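Local coordinates for protein putative acetyltransferase (Clostridium difficile, PDB 3DSB) that probably transfers an acyl group, such as acetyl, to an acceptor substrate, as GNAT-family acetyltransferases do, at residues Leu124-Glu129 with Ala135-Leu140. Residues are numbered along the deposited sequence; the frame is centred on the assembly and turned at random.
Sequences LYVEKE and ATYESL. With BET (trimethyl glycine), chain F.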
# COMPACT_ATOMS: atom_id res chain seq x y z
N LEU A 124 4.82 -4.54 -6.27
CA LEU A 124 5.24 -3.17 -6.56
C LEU A 124 4.34 -2.65 -7.66
O LEU A 124 3.68 -3.43 -8.39
CB LEU A 124 6.73 -3.07 -6.93
CG LEU A 124 7.23 -3.83 -8.16
CD1 LEU A 124 6.87 -3.13 -9.48
CD2 LEU A 124 8.76 -4.04 -8.09
N TYR A 125 4.31 -1.32 -7.82
CA TYR A 125 3.65 -0.73 -9.03
C TYR A 125 4.70 0.10 -9.78
O TYR A 125 5.60 0.69 -9.15
CB TYR A 125 2.34 0.07 -8.71
CG TYR A 125 2.54 1.24 -7.74
CD1 TYR A 125 2.92 2.50 -8.22
CD2 TYR A 125 2.43 1.06 -6.35
CE1 TYR A 125 3.17 3.58 -7.35
CE2 TYR A 125 2.62 2.15 -5.47
CZ TYR A 125 3.03 3.40 -5.98
OH TYR A 125 3.30 4.50 -5.16
N VAL A 126 4.57 0.14 -11.10
CA VAL A 126 5.51 0.85 -11.95
C VAL A 126 4.80 1.50 -13.13
O VAL A 126 3.79 0.98 -13.62
CB VAL A 126 6.63 -0.12 -12.43
CG1 VAL A 126 6.08 -1.29 -13.28
CG2 VAL A 126 7.76 0.62 -13.15
N GLU A 127 5.31 2.64 -13.58
CA GLU A 127 4.72 3.29 -14.74
C GLU A 127 4.64 2.35 -15.93
O GLU A 127 5.60 1.61 -16.20
CB GLU A 127 5.57 4.50 -15.17
CG GLU A 127 5.54 5.65 -14.26
CD GLU A 127 6.48 6.80 -14.73
OE1 GLU A 127 7.15 6.65 -15.77
OE2 GLU A 127 6.55 7.82 -14.02
N LYS A 128 3.55 2.43 -16.69
CA LYS A 128 3.40 1.57 -17.88
C LYS A 128 4.47 1.90 -18.94
O LYS A 128 4.81 1.05 -19.75
CB LYS A 128 2.01 1.72 -18.52
CG LYS A 128 0.89 1.20 -17.63
CD LYS A 128 -0.46 1.31 -18.32
CE LYS A 128 -1.56 0.74 -17.41
NZ LYS A 128 -2.92 1.07 -17.92
N GLU A 129 4.96 3.13 -18.90
CA GLU A 129 5.96 3.60 -19.88
C GLU A 129 7.36 3.06 -19.66
O GLU A 129 8.23 3.24 -20.52
CB GLU A 129 6.02 5.13 -19.92
CG GLU A 129 4.78 5.75 -20.48
CD GLU A 129 3.70 5.95 -19.44
OE1 GLU A 129 3.94 5.64 -18.24
OE2 GLU A 129 2.61 6.43 -19.85
N ALA A 135 11.16 -7.01 -18.11
CA ALA A 135 12.28 -7.94 -18.20
C ALA A 135 13.06 -7.99 -16.90
O ALA A 135 13.48 -9.06 -16.46
CB ALA A 135 13.22 -7.56 -19.35
N THR A 136 13.28 -6.82 -16.31
CA THR A 136 14.00 -6.75 -15.04
C THR A 136 13.28 -7.53 -13.95
O THR A 136 13.90 -8.33 -13.26
CB THR A 136 14.19 -5.29 -14.62
OG1 THR A 136 15.09 -4.65 -15.53
CG2 THR A 136 14.74 -5.19 -13.19
N TYR A 137 11.98 -7.30 -13.79
CA TYR A 137 11.27 -8.02 -12.73
C TYR A 137 11.07 -9.49 -13.04
O TYR A 137 11.15 -10.35 -12.15
CB TYR A 137 9.94 -7.35 -12.40
CG TYR A 137 10.14 -5.95 -11.92
CD1 TYR A 137 11.16 -5.64 -11.00
CD2 TYR A 137 9.33 -4.91 -12.40
CE1 TYR A 137 11.36 -4.33 -10.58
CE2 TYR A 137 9.51 -3.62 -11.98
CZ TYR A 137 10.51 -3.32 -11.06
OH TYR A 137 10.69 -2.02 -10.65
N GLU A 138 10.80 -9.80 -14.31
CA GLU A 138 10.67 -11.22 -14.69
C GLU A 138 11.91 -12.03 -14.36
O GLU A 138 11.82 -13.17 -13.93
CB GLU A 138 10.39 -11.35 -16.18
CG GLU A 138 9.00 -11.83 -16.44
CD GLU A 138 7.99 -10.73 -16.61
OE1 GLU A 138 7.33 -10.78 -17.70
OE2 GLU A 138 7.86 -9.85 -15.70
N SER A 139 13.08 -11.43 -14.53
CA SER A 139 14.32 -12.13 -14.20
C SER A 139 14.45 -12.39 -12.69
O SER A 139 15.27 -13.22 -12.25
CB SER A 139 15.54 -11.37 -14.74
OG SER A 139 15.63 -11.57 -16.14
N LEU A 140 13.67 -11.65 -11.90
CA LEU A 140 13.63 -11.83 -10.46
C LEU A 140 12.39 -12.63 -10.00
O LEU A 140 12.05 -12.63 -8.81
CB LEU A 140 13.69 -10.46 -9.77
CG LEU A 140 15.08 -9.79 -9.87
CD1 LEU A 140 14.89 -8.29 -9.74
CD2 LEU A 140 15.99 -10.34 -8.80
N BET F . 3.83 8.40 -6.75
CA BET F . 4.02 8.76 -5.32
C BET F . 5.42 8.83 -4.76
O BET F . 5.80 8.30 -3.61
OXT BET F . 6.09 9.60 -5.46
C1 BET F . 2.85 9.27 -7.42
C2 BET F . 5.07 8.36 -7.53
C3 BET F . 3.21 7.08 -6.68
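The side chains of Leu124 and Tyr137 meet head-on, and one methyl of the leucine settles on a face of the ring. Leu124 CD2 lies 3.8 Å from the ring centroid, 23° off the normal, a CH-pi contact displaced toward the hydroxyl end of the ring, where CD2 comes within 3.5 Å of CZ. The other branch, CD1, reaches Tyr137 CE2 at 3.7 Å, so the isobutyl fork spans the outer part of the phenol. With chi1 at 61°, Leu124 CG is tucked between the backbone N and the carbonyl carbon, and from there both methyls are turned to the ring. Val126 CG1 comes up to the rim, close to the ring plane, in a looser contact with Tyr137 CE2, 4.3 Å away. The short helix 133-138 follows strand 119-127 in the GNAT fold; within 135-140 it is Tyr137 that reaches 124-129, without hydrogen bonds between the segments. Phe106 of helix 101-115 and Met142 also pack on Leu124. Between Leu124 and Val126, Tyr125 turns away from the helix and its OH lies 3.0 Å from C3 of the bound trimethyl glycine, which meets the ring at its edge. That hydroxyl is hydrogen-bonded to Glu75 of the second subunit, and a strand of that subunit pairs antiparallel with residues 124-127, continuing the sheet across the interface.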